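N-acetylneuraminate lyase (Peptoclostridium difficile, PDB 4WOZ) is a lyase of the dihydrodipicolinate synthetase family, built as a closed eight-stranded TIM barrel and found in an assembly of four protein chains. Local coordinates at residues 184-187 and 188-191; 242-245 and 246-250; 104-108 and 109-113; 127-130 and 131-135; 59-62 and 63-66. All coordinates share one frame; numbering follows the deposited sequence.

Contact 1: 184-187 and 188-191; sequences LERM and RKTF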
loop_
_atom_site.group_PDB
_atom_site.type_symbol
_atom_site.label_atom_id
_atom_site.label_comp_id
_atom_site.label_asym_id
_atom_site.label_seq_id
_atom_site.Cartn_x
_atom_site.Cartn_y
_atom_site.Cartn_z
ATOM N N LEU A 184 -2.737 -10.312 -16.885
ATOM C CA LEU A 184 -3.740 -11.221 -17.430
ATOM C C LEU A 184 -3.438 -11.524 -18.898
ATOM O O LEU A 184 -3.455 -12.685 -19.325
ATOM C CB LEU A 184 -5.142 -10.618 -17.287
ATOM C CG LEU A 184 -6.295 -11.447 -17.869
ATOM C CD1 LEU A 184 -6.227 -12.877 -17.346
ATOM C CD2 LEU A 184 -7.631 -10.804 -17.494
ATOM N N GLU A 185 -3.166 -10.474 -19.662
ATOM C CA GLU A 185 -2.845 -10.596 -21.080
ATOM C C GLU A 185 -1.583 -11.446 -21.247
ATOM O O GLU A 185 -1.517 -12.305 -22.128
ATOM C CB GLU A 185 -2.633 -9.199 -21.671
ATOM C CG GLU A 185 -2.233 -9.144 -23.130
ATOM C CD GLU A 185 -0.758 -9.422 -23.346
ATOM O OE1 GLU A 185 0.053 -9.001 -22.497
ATOM O OE2 GLU A 185 -0.413 -10.049 -24.367
ATOM N N ARG A 186 -0.592 -11.196 -20.396
ATOM C CA ARG A 186 0.668 -11.936 -20.425
ATOM C C ARG A 186 0.417 -13.412 -20.127
ATOM O O ARG A 186 0.990 -14.291 -20.772
ATOM C CB ARG A 186 1.648 -11.366 -19.393
ATOM C CG ARG A 186 2.259 -10.020 -19.747
ATOM C CD ARG A 186 3.269 -10.118 -20.906
ATOM N NE ARG A 186 2.635 -10.074 -22.222
ATOM C CZ ARG A 186 3.285 -10.240 -23.371
ATOM N NH1 ARG A 186 4.595 -10.463 -23.371
ATOM N NH2 ARG A 186 2.626 -10.192 -24.523
ATOM N N MET A 187 -0.443 -13.677 -19.147
ATOM C CA MET A 187 -0.787 -15.051 -18.784
ATOM C C MET A 187 -1.453 -15.793 -19.950
ATOM O O MET A 187 -1.113 -16.944 -20.243
ATOM C CB MET A 187 -1.733 -15.058 -17.577
ATOM C CG MET A 187 -1.098 -14.644 -16.252
ATOM S SD MET A 187 -0.116 -15.961 -15.506
ATOM C CE MET A 187 -1.395 -16.886 -14.664
ATOM N N ARG A 188 -2.402 -15.129 -20.609
ATOM C CA ARG A 188 -3.133 -15.722 -21.736
ATOM C C ARG A 188 -2.176 -16.119 -22.859
ATOM O O ARG A 188 -2.243 -17.224 -23.399
ATOM C CB ARG A 188 -4.166 -14.716 -22.270
ATOM C CG ARG A 188 -4.921 -15.149 -23.535
ATOM C CD ARG A 188 -5.861 -16.314 -23.268
ATOM N NE ARG A 188 -5.136 -17.516 -22.854
ATOM C CZ ARG A 188 -5.700 -18.572 -22.275
ATOM N NH1 ARG A 188 -7.009 -18.593 -22.037
ATOM N NH2 ARG A 188 -4.949 -19.605 -21.914
ATOM N N LYS A 189 -1.283 -15.198 -23.191
ATOM C CA LYS A 189 -0.298 -15.390 -24.244
ATOM C C LYS A 189 0.793 -16.396 -23.857
ATOM O O LYS A 189 1.223 -17.205 -24.680
ATOM C CB LYS A 189 0.319 -14.026 -24.591
ATOM C CG LYS A 189 1.344 -14.023 -25.713
ATOM C CD LYS A 189 2.766 -14.120 -25.172
ATOM C CE LYS A 189 3.789 -13.985 -26.289
ATOM N NZ LYS A 189 5.182 -14.052 -25.768
ATOM N N THR A 190 1.235 -16.353 -22.606
ATOM C CA THR A 190 2.290 -17.253 -22.160
ATOM C C THR A 190 1.819 -18.676 -21.873
ATOM O O THR A 190 2.582 -19.622 -22.049
ATOM C CB THR A 190 2.992 -16.708 -20.908
ATOM O OG1 THR A 190 3.398 -15.354 -21.143
ATOM C CG2 THR A 190 4.234 -17.547 -20.588
ATOM N N PHE A 191 0.568 -18.831 -21.442
ATOM C CA PHE A 191 0.032 -20.153 -21.135
ATOM C C PHE A 191 -1.259 -20.435 -21.905
ATOM O O PHE A 191 -2.337 -20.549 -21.322
ATOM C CB PHE A 191 -0.207 -20.266 -19.626
ATOM C CG PHE A 191 1.006 -19.927 -18.799
ATOM C CD1 PHE A 191 2.162 -20.705 -18.880
ATOM C CD2 PHE A 191 1.006 -18.812 -17.965
ATOM C CE1 PHE A 191 3.301 -20.375 -18.142
ATOM C CE2 PHE A 191 2.139 -18.472 -17.227
ATOM C CZ PHE A 191 3.291 -19.257 -17.316
#
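A Met-aromatic contact between Met-187 and Phe-191 marks the C-terminal end of helix 181-190, where Phe-191 is the first residue to leave helical backbone angles. The sulfur comes in at the ring edge, with Met-187 SD 3.8 Å from Phe-191 CE2 and 83° off the ring normal. With CG beside its own backbone N and a bend at chi2 (-78°), the methionine brings SD to that edge, while Thr-190 CG2 lies over one face of the same ring. Thr-190 also reinforces the last turn: Arg-186 O accepts Thr-190 N at 2.8 Å and Thr-190 OG1 at 2.7 Å, from opposite faces of its carbonyl plane.

The helix belongs to a beta-alpha-beta unit of the TIM barrel, between strands 171-176 and 195-198, and Met-187 packs on Val-174 and Ile-196. Another side of the helix is charged. Arg-186 grips Glu-185 side-on, NE to OE1 at 2.8 Å and NH2 to OE2 at 3.0 Å, which fixes the guanidinium rotation. Lys-189 runs alongside, its CD over one guanidinium face and 4.0 Å from Arg-186 NH2. Both cations form salt bridges with Asp-251 of the second subunit, whose His-247 and Asn-250 donate to Glu-185. Arg-188 NH2 reaches forward to Phe-191 O at 2.8 Å, and its NH1 pairs with Asp-213.

Contact 2: 242-245 and 246-250; sequences ALEV and QHVTN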
loop_
_atom_site.group_PDB
_atom_site.type_symbol
_atom_site.label_atom_id
_atom_site.label_comp_id
_atom_site.label_asym_id
_atom_site.label_seq_id
_atom_site.Cartn_x
_atom_site.Cartn_y
_atom_site.Cartn_z
ATOM N N ALA A 242 -22.589 -5.965 -25.247
ATOM C CA ALA A 242 -21.965 -6.485 -24.033
ATOM C C ALA A 242 -21.712 -5.359 -23.037
ATOM O O ALA A 242 -21.959 -5.506 -21.838
ATOM C CB ALA A 242 -20.659 -7.185 -24.378
ATOM N N LEU A 243 -21.223 -4.233 -23.537
ATOM C CA LEU A 243 -20.936 -3.086 -22.682
ATOM C C LEU A 243 -22.193 -2.585 -21.970
ATOM O O LEU A 243 -22.144 -2.195 -20.808
ATOM C CB LEU A 243 -20.337 -1.948 -23.505
ATOM C CG LEU A 243 -20.051 -0.661 -22.727
ATOM C CD1 LEU A 243 -19.155 -0.961 -21.531
ATOM C CD2 LEU A 243 -19.386 0.346 -23.651
ATOM N N GLU A 244 -23.316 -2.586 -22.677
ATOM C CA GLU A 244 -24.555 -2.133 -22.079
ATOM C C GLU A 244 -25.004 -3.074 -20.959
ATOM O O GLU A 244 -25.538 -2.625 -19.947
ATOM C CB GLU A 244 -25.643 -2.007 -23.146
ATOM C CG GLU A 244 -26.846 -1.233 -22.658
ATOM C CD GLU A 244 -26.446 0.055 -21.952
ATOM O OE1 GLU A 244 -25.842 0.937 -22.606
ATOM O OE2 GLU A 244 -26.725 0.176 -20.737
ATOM N N VAL A 245 -24.784 -4.377 -21.127
ATOM C CA VAL A 245 -25.170 -5.328 -20.090
ATOM C C VAL A 245 -24.203 -5.181 -18.907
ATOM O O VAL A 245 -24.593 -5.349 -17.755
ATOM C CB VAL A 245 -25.152 -6.796 -20.620
ATOM C CG1 VAL A 245 -25.473 -7.770 -19.494
ATOM C CG2 VAL A 245 -26.181 -6.963 -21.742
ATOM N N GLN A 246 -22.943 -4.866 -19.202
ATOM C CA GLN A 246 -21.938 -4.672 -18.159
ATOM C C GLN A 246 -22.242 -3.391 -17.377
ATOM O O GLN A 246 -21.937 -3.305 -16.192
ATOM C CB GLN A 246 -20.538 -4.558 -18.761
ATOM C CG GLN A 246 -19.442 -4.444 -17.709
ATOM C CD GLN A 246 -19.137 -5.768 -17.022
ATOM O OE1 GLN A 246 -18.573 -6.678 -17.631
ATOM N NE2 GLN A 246 -19.515 -5.884 -15.751
ATOM N N HIS A 247 -22.817 -2.393 -18.051
ATOM C CA HIS A 247 -23.168 -1.138 -17.392
ATOM C C HIS A 247 -24.243 -1.393 -16.344
ATOM O O HIS A 247 -24.126 -0.940 -15.207
ATOM C CB HIS A 247 -23.686 -0.102 -18.396
ATOM C CG HIS A 247 -22.607 0.641 -19.119
ATOM N ND1 HIS A 247 -21.402 0.964 -18.533
ATOM C CD2 HIS A 247 -22.574 1.174 -20.364
ATOM C CE1 HIS A 247 -20.675 1.664 -19.384
ATOM N NE2 HIS A 247 -21.363 1.807 -20.503
ATOM N N VAL A 248 -25.294 -2.115 -16.730
ATOM C CA VAL A 248 -26.372 -2.425 -15.794
ATOM C C VAL A 248 -25.835 -3.332 -14.688
ATOM O O VAL A 248 -26.174 -3.175 -13.513
ATOM C CB VAL A 248 -27.551 -3.128 -16.502
ATOM C CG1 VAL A 248 -28.623 -3.516 -15.477
ATOM C CG2 VAL A 248 -28.139 -2.201 -17.568
ATOM N N THR A 249 -24.984 -4.280 -15.063
ATOM C CA THR A 249 -24.403 -5.187 -14.086
ATOM C C THR A 249 -23.609 -4.421 -13.028
ATOM O O THR A 249 -23.694 -4.726 -11.837
ATOM C CB THR A 249 -23.474 -6.219 -14.769
ATOM O OG1 THR A 249 -24.268 -7.196 -15.453
ATOM C CG2 THR A 249 -22.609 -6.924 -13.744
ATOM N N ASN A 250 -22.844 -3.427 -13.462
ATOM C CA ASN A 250 -22.036 -2.641 -12.543
ATOM C C ASN A 250 -22.872 -1.669 -11.709
ATOM O O ASN A 250 -22.473 -1.311 -10.604
ATOM C CB ASN A 250 -20.919 -1.923 -13.311
ATOM C CG ASN A 250 -19.793 -2.879 -13.704
ATOM O OD1 ASN A 250 -19.958 -4.093 -13.637
ATOM N ND2 ASN A 250 -18.655 -2.337 -14.110
#
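Regular helical bonding runs from Leu-243 to His-247 and through the turns beside them: His-247 N donates to Leu-243 O at 2.8 Å, Gln-246 N to Ala-242 O at 2.9 Å, and Val-248 N to Glu-244 O at a longer 3.3 Å. These residues lie in helix 239-259, part of the helical C-terminal region that follows the last strand of the TIM barrel.

On this frame Leu-243 makes a CH-pi contact with the His-247 imidazole. Leu-243 CD1 sits over one face, 3.9 Å from the ring centroid and 23° off the normal. Chi1 of 177° sets Leu-243 CG beside the ring, and the turn at chi2 (55°) lays CD1 over its face. Glu-244 OE1 approaches the imidazole edge near its plane, 4.0 Å from His-247 CD2. The ring is thus covered on one face and flanked at an edge, while ND1 is hydrogen-bonded to Glu-185 of the second subunit.

Away from the imidazole, Gln-246 NE2 donates to Asn-250 OD1 at 2.8 Å, one turn ahead, and its OE1 accepts from Leu-205 N. Val-245 O takes two donors, Thr-249 N at 2.9 Å and, from above the carbonyl plane, Thr-249 OG1 at 3.0 Å.

Contact 3: 104-108 and 109-113; sequences KFTTD and LGYDA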
loop_
_atom_site.group_PDB
_atom_site.type_symbol
_atom_site.label_atom_id
_atom_site.label_comp_id
_atom_site.label_asym_id
_atom_site.label_seq_id
_atom_site.Cartn_x
_atom_site.Cartn_y
_atom_site.Cartn_z
ATOM N N LYS A 104 -9.065 -34.677 -0.735
ATOM C CA LYS A 104 -9.387 -36.104 -0.765
ATOM C C LYS A 104 -10.897 -36.283 -0.700
ATOM O O LYS A 104 -11.494 -36.975 -1.527
ATOM C CB LYS A 104 -8.756 -36.824 0.428
ATOM C CG LYS A 104 -7.271 -37.101 0.302
ATOM C CD LYS A 104 -6.794 -37.920 1.501
ATOM C CE LYS A 104 -5.464 -38.605 1.228
ATOM N NZ LYS A 104 -4.384 -37.634 0.894
ATOM N N PHE A 105 -11.505 -35.651 0.298
ATOM C CA PHE A 105 -12.945 -35.724 0.494
ATOM C C PHE A 105 -13.707 -35.368 -0.785
ATOM O O PHE A 105 -14.531 -36.147 -1.259
ATOM C CB PHE A 105 -13.364 -34.779 1.625
ATOM C CG PHE A 105 -14.811 -34.899 2.015
ATOM C CD1 PHE A 105 -15.277 -36.035 2.666
ATOM C CD2 PHE A 105 -15.705 -33.872 1.740
ATOM C CE1 PHE A 105 -16.614 -36.149 3.038
ATOM C CE2 PHE A 105 -17.045 -33.973 2.108
ATOM C CZ PHE A 105 -17.499 -35.117 2.759
ATOM N N THR A 106 -13.427 -34.197 -1.349
ATOM C CA THR A 106 -14.119 -33.763 -2.558
ATOM C C THR A 106 -13.813 -34.628 -3.776
ATOM O O THR A 106 -14.701 -34.907 -4.576
ATOM C CB THR A 106 -13.805 -32.281 -2.892
ATOM O OG1 THR A 106 -12.393 -32.101 -3.058
ATOM C CG2 THR A 106 -14.300 -31.370 -1.769
ATOM N N THR A 107 -12.565 -35.059 -3.928
ATOM C CA THR A 107 -12.221 -35.900 -5.066
ATOM C C THR A 107 -13.023 -37.201 -5.007
ATOM O O THR A 107 -13.508 -37.698 -6.035
ATOM C CB THR A 107 -10.717 -36.236 -5.092
ATOM O OG1 THR A 107 -9.965 -35.043 -5.345
ATOM C CG2 THR A 107 -10.417 -37.259 -6.183
ATOM N N ASP A 108 -13.178 -37.745 -3.803
ATOM C CA ASP A 108 -13.928 -38.980 -3.635
ATOM C C ASP A 108 -15.412 -38.746 -3.907
ATOM O O ASP A 108 -16.113 -39.655 -4.346
ATOM C CB ASP A 108 -13.726 -39.552 -2.229
ATOM C CG ASP A 108 -12.315 -40.074 -2.008
ATOM O OD1 ASP A 108 -11.619 -40.350 -3.007
ATOM O OD2 ASP A 108 -11.908 -40.223 -0.834
ATOM N N LEU A 109 -15.883 -37.529 -3.647
ATOM C CA LEU A 109 -17.278 -37.177 -3.895
ATOM C C LEU A 109 -17.512 -36.996 -5.392
ATOM O O LEU A 109 -18.649 -36.881 -5.848
ATOM C CB LEU A 109 -17.647 -35.886 -3.165
ATOM C CG LEU A 109 -17.974 -35.995 -1.675
ATOM C CD1 LEU A 109 -18.257 -34.611 -1.116
ATOM C CD2 LEU A 109 -19.190 -36.903 -1.479
ATOM N N GLY A 110 -16.423 -36.962 -6.152
ATOM C CA GLY A 110 -16.543 -36.806 -7.587
ATOM C C GLY A 110 -16.503 -35.385 -8.121
ATOM O O GLY A 110 -17.037 -35.128 -9.201
ATOM N N TYR A 111 -15.897 -34.454 -7.383
ATOM C CA TYR A 111 -15.793 -33.083 -7.876
ATOM C C TYR A 111 -14.906 -33.113 -9.117
ATOM O O TYR A 111 -13.892 -33.804 -9.142
ATOM C CB TYR A 111 -15.194 -32.148 -6.812
ATOM C CG TYR A 111 -16.236 -31.571 -5.877
ATOM C CD1 TYR A 111 -16.872 -32.376 -4.937
ATOM C CD2 TYR A 111 -16.644 -30.239 -5.986
ATOM C CE1 TYR A 111 -17.899 -31.877 -4.129
ATOM C CE2 TYR A 111 -17.676 -29.729 -5.179
ATOM C CZ TYR A 111 -18.296 -30.559 -4.259
ATOM O OH TYR A 111 -19.346 -30.103 -3.493
ATOM N N ASP A 112 -15.307 -32.366 -10.139
ATOM C CA ASP A 112 -14.591 -32.304 -11.410
ATOM C C ASP A 112 -13.191 -31.713 -11.301
ATOM O O ASP A 112 -12.295 -32.062 -12.080
ATOM C CB ASP A 112 -15.416 -31.497 -12.416
ATOM C CG ASP A 112 -16.782 -32.107 -12.659
ATOM O OD1 ASP A 112 -16.860 -33.159 -13.333
ATOM O OD2 ASP A 112 -17.781 -31.544 -12.166
ATOM N N ALA A 113 -13.011 -30.812 -10.345
ATOM C CA ALA A 113 -11.722 -30.181 -10.124
ATOM C C ALA A 113 -11.676 -29.542 -8.747
ATOM O O ALA A 113 -12.707 -29.363 -8.091
ATOM C CB ALA A 113 -11.464 -29.128 -11.191
HETATM O O HOH W 1 -12.964 -36.417 -8.782
#
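Chi1 of -173° swings the Phe-105 ring along the helix toward Leu-109, which lies over one face and brings its CD1 to 3.5 Å from Phe-105 CE2. Thr-106 takes a different rotamer, with OG1 wedged between backbone N and carbonyl carbon (chi1 58°); there the hydroxyl bonds back to Leu-102 O while CG2 is left above one face of Tyr-111, offset toward the ring's rim. Thr-106 CB completes this touch at 3.7 Å from Tyr-111 CD1.

The backbone leaves the helix at Gly-110. Leu-109 N still makes a helical bond to Phe-105 O at 3.1 Å, whereas Tyr-111 N reaches back five residues to Thr-106 O at 3.1 Å. Within that loop Gly-110 N donates to Thr-107 O at 3.0 Å, from well above the carbonyl plane. A water spans the turn, donating to Thr-107 O at 3.1 Å and to Tyr-111 O at 2.8 Å. At the ring's far end, the Tyr-111 hydroxyl bonds to Phe-74 O of helix 67-81.

Gly-110 has a phi of 92°, where a CB would press on the preceding carbonyl oxygen. Positive phi with two bonds into the last turn is the Schellman motif, here ending helix 96-109 before barrel strand 113-117.

Contact 4: 127-130 and 131-135; sequences EEIK and HYYNT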
loop_
_atom_site.group_PDB
_atom_site.type_symbol
_atom_site.label_atom_id
_atom_site.label_comp_id
_atom_site.label_asym_id
_atom_site.label_seq_id
_atom_site.Cartn_x
_atom_site.Cartn_y
_atom_site.Cartn_z
ATOM N N GLU A 127 8.668 -20.580 -2.504
ATOM C CA GLU A 127 8.987 -21.999 -2.359
ATOM C C GLU A 127 7.921 -22.683 -1.510
ATOM O O GLU A 127 7.476 -23.787 -1.820
ATOM C CB GLU A 127 10.343 -22.186 -1.675
ATOM C CG GLU A 127 11.553 -21.752 -2.481
ATOM C CD GLU A 127 12.852 -21.947 -1.710
ATOM O OE1 GLU A 127 13.178 -23.105 -1.364
ATOM O OE2 GLU A 127 13.543 -20.942 -1.444
ATOM N N GLU A 128 7.525 -22.017 -0.433
ATOM C CA GLU A 128 6.519 -22.548 0.473
ATOM C C GLU A 128 5.156 -22.607 -0.212
ATOM O O GLU A 128 4.395 -23.556 -0.020
ATOM C CB GLU A 128 6.455 -21.680 1.732
ATOM C CG GLU A 128 7.790 -21.594 2.478
ATOM C CD GLU A 128 7.766 -20.590 3.618
ATOM O OE1 GLU A 128 7.367 -19.430 3.381
ATOM O OE2 GLU A 128 8.154 -20.957 4.747
ATOM N N ILE A 129 4.853 -21.590 -1.013
ATOM C CA ILE A 129 3.587 -21.541 -1.738
ATOM C C ILE A 129 3.573 -22.650 -2.795
ATOM O O ILE A 129 2.568 -23.331 -2.980
ATOM C CB ILE A 129 3.395 -20.163 -2.430
ATOM C CG1 ILE A 129 3.264 -19.069 -1.368
ATOM C CG2 ILE A 129 2.152 -20.180 -3.319
ATOM C CD1 ILE A 129 3.138 -17.672 -1.938
ATOM N N LYS A 130 4.701 -22.831 -3.472
ATOM C CA LYS A 130 4.824 -23.855 -4.504
ATOM C C LYS A 130 4.632 -25.257 -3.931
ATOM O O LYS A 130 3.987 -26.108 -4.552
ATOM C CB LYS A 130 6.194 -23.756 -5.175
ATOM C CG LYS A 130 6.380 -24.683 -6.355
ATOM C CD LYS A 130 7.755 -24.493 -6.976
ATOM C CE LYS A 130 7.894 -25.275 -8.275
ATOM N NZ LYS A 130 7.651 -26.734 -8.092
ATOM N N HIS A 131 5.192 -25.495 -2.747
ATOM C CA HIS A 131 5.065 -26.798 -2.105
ATOM C C HIS A 131 3.636 -27.002 -1.634
ATOM O O HIS A 131 3.124 -28.118 -1.648
ATOM C CB HIS A 131 6.019 -26.916 -0.916
ATOM C CG HIS A 131 5.897 -28.214 -0.179
ATOM N ND1 HIS A 131 5.299 -28.314 1.059
ATOM C CD2 HIS A 131 6.274 -29.470 -0.518
ATOM C CE1 HIS A 131 5.315 -29.576 1.453
ATOM N NE2 HIS A 131 5.901 -30.298 0.514
ATOM N N TYR A 132 3.001 -25.917 -1.212
ATOM C CA TYR A 132 1.617 -25.965 -0.759
ATOM C C TYR A 132 0.729 -26.507 -1.883
ATOM O O TYR A 132 -0.071 -27.412 -1.666
ATOM C CB TYR A 132 1.190 -24.555 -0.323
ATOM C CG TYR A 132 -0.298 -24.305 -0.170
ATOM C CD1 TYR A 132 -1.070 -23.893 -1.257
ATOM C CD2 TYR A 132 -0.922 -24.418 1.070
ATOM C CE1 TYR A 132 -2.417 -23.589 -1.111
ATOM C CE2 TYR A 132 -2.276 -24.118 1.226
ATOM C CZ TYR A 132 -3.014 -23.701 0.132
ATOM O OH TYR A 132 -4.342 -23.366 0.283
ATOM N N TYR A 133 0.897 -25.975 -3.091
ATOM C CA TYR A 133 0.100 -26.416 -4.234
ATOM C C TYR A 133 0.419 -27.851 -4.683
ATOM O O TYR A 133 -0.488 -28.641 -4.945
ATOM C CB TYR A 133 0.274 -25.437 -5.406
ATOM C CG TYR A 133 -0.540 -24.164 -5.257
ATOM C CD1 TYR A 133 -1.931 -24.215 -5.164
ATOM C CD2 TYR A 133 0.074 -22.911 -5.212
ATOM C CE1 TYR A 133 -2.690 -23.053 -5.032
ATOM C CE2 TYR A 133 -0.681 -21.739 -5.078
ATOM C CZ TYR A 133 -2.062 -21.822 -4.990
ATOM O OH TYR A 133 -2.821 -20.678 -4.876
ATOM N N ASN A 134 1.702 -28.186 -4.773
ATOM C CA ASN A 134 2.103 -29.530 -5.177
ATOM C C ASN A 134 1.620 -30.571 -4.172
ATOM O O ASN A 134 1.135 -31.631 -4.554
ATOM C CB ASN A 134 3.623 -29.623 -5.309
ATOM C CG ASN A 134 4.159 -28.803 -6.464
ATOM O OD1 ASN A 134 3.690 -28.924 -7.596
ATOM N ND2 ASN A 134 5.150 -27.967 -6.186
ATOM N N THR A 135 1.757 -30.269 -2.887
ATOM C CA THR A 135 1.317 -31.196 -1.857
ATOM C C THR A 135 -0.167 -31.492 -2.038
ATOM O O THR A 135 -0.591 -32.645 -2.016
ATOM C CB THR A 135 1.553 -30.618 -0.442
ATOM O OG1 THR A 135 2.960 -30.564 -0.174
ATOM C CG2 THR A 135 0.880 -31.478 0.612
#
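Ile-129 and Tyr-133 pack together on helix 126-138, which links strands 113-117 and 144-147 in a beta-alpha-beta unit of the TIM barrel. Their side chains run side by side, Ile-129 CG2 lying 3.7 Å from Tyr-133 CE2. Chi1 of -65° sets the CG2 branch opposite the backbone N, leaning along the helix toward Tyr-133. Tyr-132 presents its edge to Tyr-133, with CD1 above the centre of that ring's face. Both phenols reach inward: Tyr-133 OH bonds to Ala-116 O of strand 113-117, and Tyr-132 OH to Ser-93 N.

Backbone bonds are ordinary helical ones, such as Tyr-133 N to Ile-129 O at 3.1 Å and Asn-134 N to Lys-130 O at 3.1 Å.

Hydrogen bonds involving side chains complete the account. Glu-128 OE1 bonds to Asp-125 N and OE2 to Lys-284 N of the third subunit. His-131 O accepts Thr-135 N at 2.8 Å on one side of its carbonyl plane and Thr-135 OG1 at 2.9 Å on the other.

Contact 5: 59-62 and 63-66; sequences TGEN and FMLS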
loop_
_atom_site.group_PDB
_atom_site.type_symbol
_atom_site.label_atom_id
_atom_site.label_comp_id
_atom_site.label_asym_id
_atom_site.label_seq_id
_atom_site.Cartn_x
_atom_site.Cartn_y
_atom_site.Cartn_z
ATOM N N THR A 59 -16.815 -16.395 -1.142
ATOM C CA THR A 59 -18.231 -16.049 -1.214
ATOM C C THR A 59 -19.106 -17.005 -0.402
ATOM O O THR A 59 -20.203 -16.648 0.029
ATOM C CB THR A 59 -18.703 -16.061 -2.679
ATOM O OG1 THR A 59 -17.855 -15.203 -3.450
ATOM C CG2 THR A 59 -20.149 -15.578 -2.790
ATOM N N GLY A 60 -18.622 -18.227 -0.203
ATOM C CA GLY A 60 -19.382 -19.192 0.568
ATOM C C GLY A 60 -19.082 -19.030 2.045
ATOM O O GLY A 60 -19.479 -19.863 2.857
ATOM N N GLU A 61 -18.383 -17.949 2.383
ATOM C CA GLU A 61 -17.996 -17.650 3.762
ATOM C C GLU A 61 -17.201 -18.811 4.348
ATOM O O GLU A 61 -17.172 -19.023 5.561
ATOM C CB GLU A 61 -19.240 -17.365 4.609
ATOM C CG GLU A 61 -20.021 -16.159 4.124
ATOM C CD GLU A 61 -21.295 -15.927 4.907
ATOM O OE1 GLU A 61 -21.209 -15.653 6.123
ATOM O OE2 GLU A 61 -22.385 -16.023 4.302
ATOM N N ASN A 62 -16.550 -19.548 3.454
ATOM C CA ASN A 62 -15.735 -20.712 3.791
ATOM C C ASN A 62 -14.821 -20.533 5.003
ATOM O O ASN A 62 -14.812 -21.355 5.916
ATOM C CB ASN A 62 -14.874 -21.087 2.585
ATOM C CG ASN A 62 -14.035 -22.320 2.834
ATOM O OD1 ASN A 62 -14.562 -23.429 2.941
ATOM N ND2 ASN A 62 -12.723 -22.136 2.934
ATOM N N PHE A 63 -14.055 -19.453 4.999
ATOM C CA PHE A 63 -13.100 -19.177 6.065
ATOM C C PHE A 63 -13.678 -18.840 7.435
ATOM O O PHE A 63 -12.936 -18.516 8.360
ATOM C CB PHE A 63 -12.161 -18.077 5.591
ATOM C CG PHE A 63 -11.525 -18.379 4.270
ATOM C CD1 PHE A 63 -10.577 -19.390 4.159
ATOM C CD2 PHE A 63 -11.908 -17.687 3.127
ATOM C CE1 PHE A 63 -10.017 -19.713 2.929
ATOM C CE2 PHE A 63 -11.357 -18.000 1.886
ATOM C CZ PHE A 63 -10.408 -19.017 1.787
ATOM N N MET A 64 -14.997 -18.921 7.564
ATOM C CA MET A 64 -15.667 -18.660 8.832
ATOM C C MET A 64 -16.332 -19.954 9.287
ATOM O O MET A 64 -17.094 -19.969 10.252
ATOM C CB MET A 64 -16.738 -17.577 8.669
ATOM C CG MET A 64 -16.208 -16.214 8.253
ATOM S SD MET A 64 -17.532 -14.984 8.129
ATOM C CE MET A 64 -17.537 -14.354 9.778
ATOM N N LEU A 65 -16.032 -21.042 8.588
ATOM C CA LEU A 65 -16.635 -22.331 8.903
ATOM C C LEU A 65 -15.652 -23.366 9.423
ATOM O O LEU A 65 -14.461 -23.313 9.122
ATOM C CB LEU A 65 -17.329 -22.888 7.659
ATOM C CG LEU A 65 -18.341 -21.941 7.011
ATOM C CD1 LEU A 65 -18.924 -22.578 5.758
ATOM C CD2 LEU A 65 -19.435 -21.613 8.013
ATOM N N SER A 66 -16.167 -24.314 10.198
ATOM C CA SER A 66 -15.348 -25.390 10.743
ATOM C C SER A 66 -15.159 -26.406 9.627
ATOM O O SER A 66 -15.939 -26.440 8.671
ATOM C CB SER A 66 -16.053 -26.053 11.926
ATOM O OG SER A 66 -17.302 -26.591 11.524
#
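The Asn-62 amide stands on one face of the Phe-63 ring, its plane 80° from that of the phenyl group. ND2 does the touching: it lies 3.6 Å above the ring plane, displaced toward the rim, and 3.6 Å from Phe-63 CE1. With chi1 near -178° the Asn-62 side chain leans to the carbonyl side, where the amide comes to lie beside the next residue. Phe-63 also meets Phe-120 edge-to-face, and Tyr-121 of the third subunit packs against it with planes at about 50°.

Next to these groups the backbone makes two successive 3-10-type turns. Met-64 N donates to Glu-61 O at 3.0 Å, and Leu-65 N to Asn-62 O, also at 3.0 Å. The segment belongs to the loop that carries the chain from barrel strand 52-55 to helix 67-81, at the C-terminal end of the strands, where TIM-barrel enzymes as a class place their active sites. Leu-65 folds back against the turn, its CG 3.5 Å from Glu-61 O and its CD1 4.0 Å from Gly-60 O. Buried Glu-61 is satisfied by a salt bridge to Lys-266 and a bond from Arg-280 N. Ser-66 is the N-cap of helix 67-81, its hydroxyl capping a backbone N there while its own N bonds to Glu-69 OE1.

In the fold
Along the chain the order is contact 5, contact 3, contact 4, contact 1, contact 2, none touching another. Contact 5 is the loop into helix 67-81, and contact 3 closes helix 96-109. Contacts 4 and 1 lie on helices 126-138 and 181-190, outside the same eight-stranded barrel, with centres 22 Å apart; contact 2 belongs to helix 239-259, after the last strand. Contacts 3 and 4 approach to about 7 Å between nearest atoms, whereas the centres of contacts 2 and 4 are 38 Å apart, on opposite sides of the chain's centre. Contacts 1 and 2 meet the second subunit and contacts 4 and 5 the third: two helices at one interface, a helix and a loop at another.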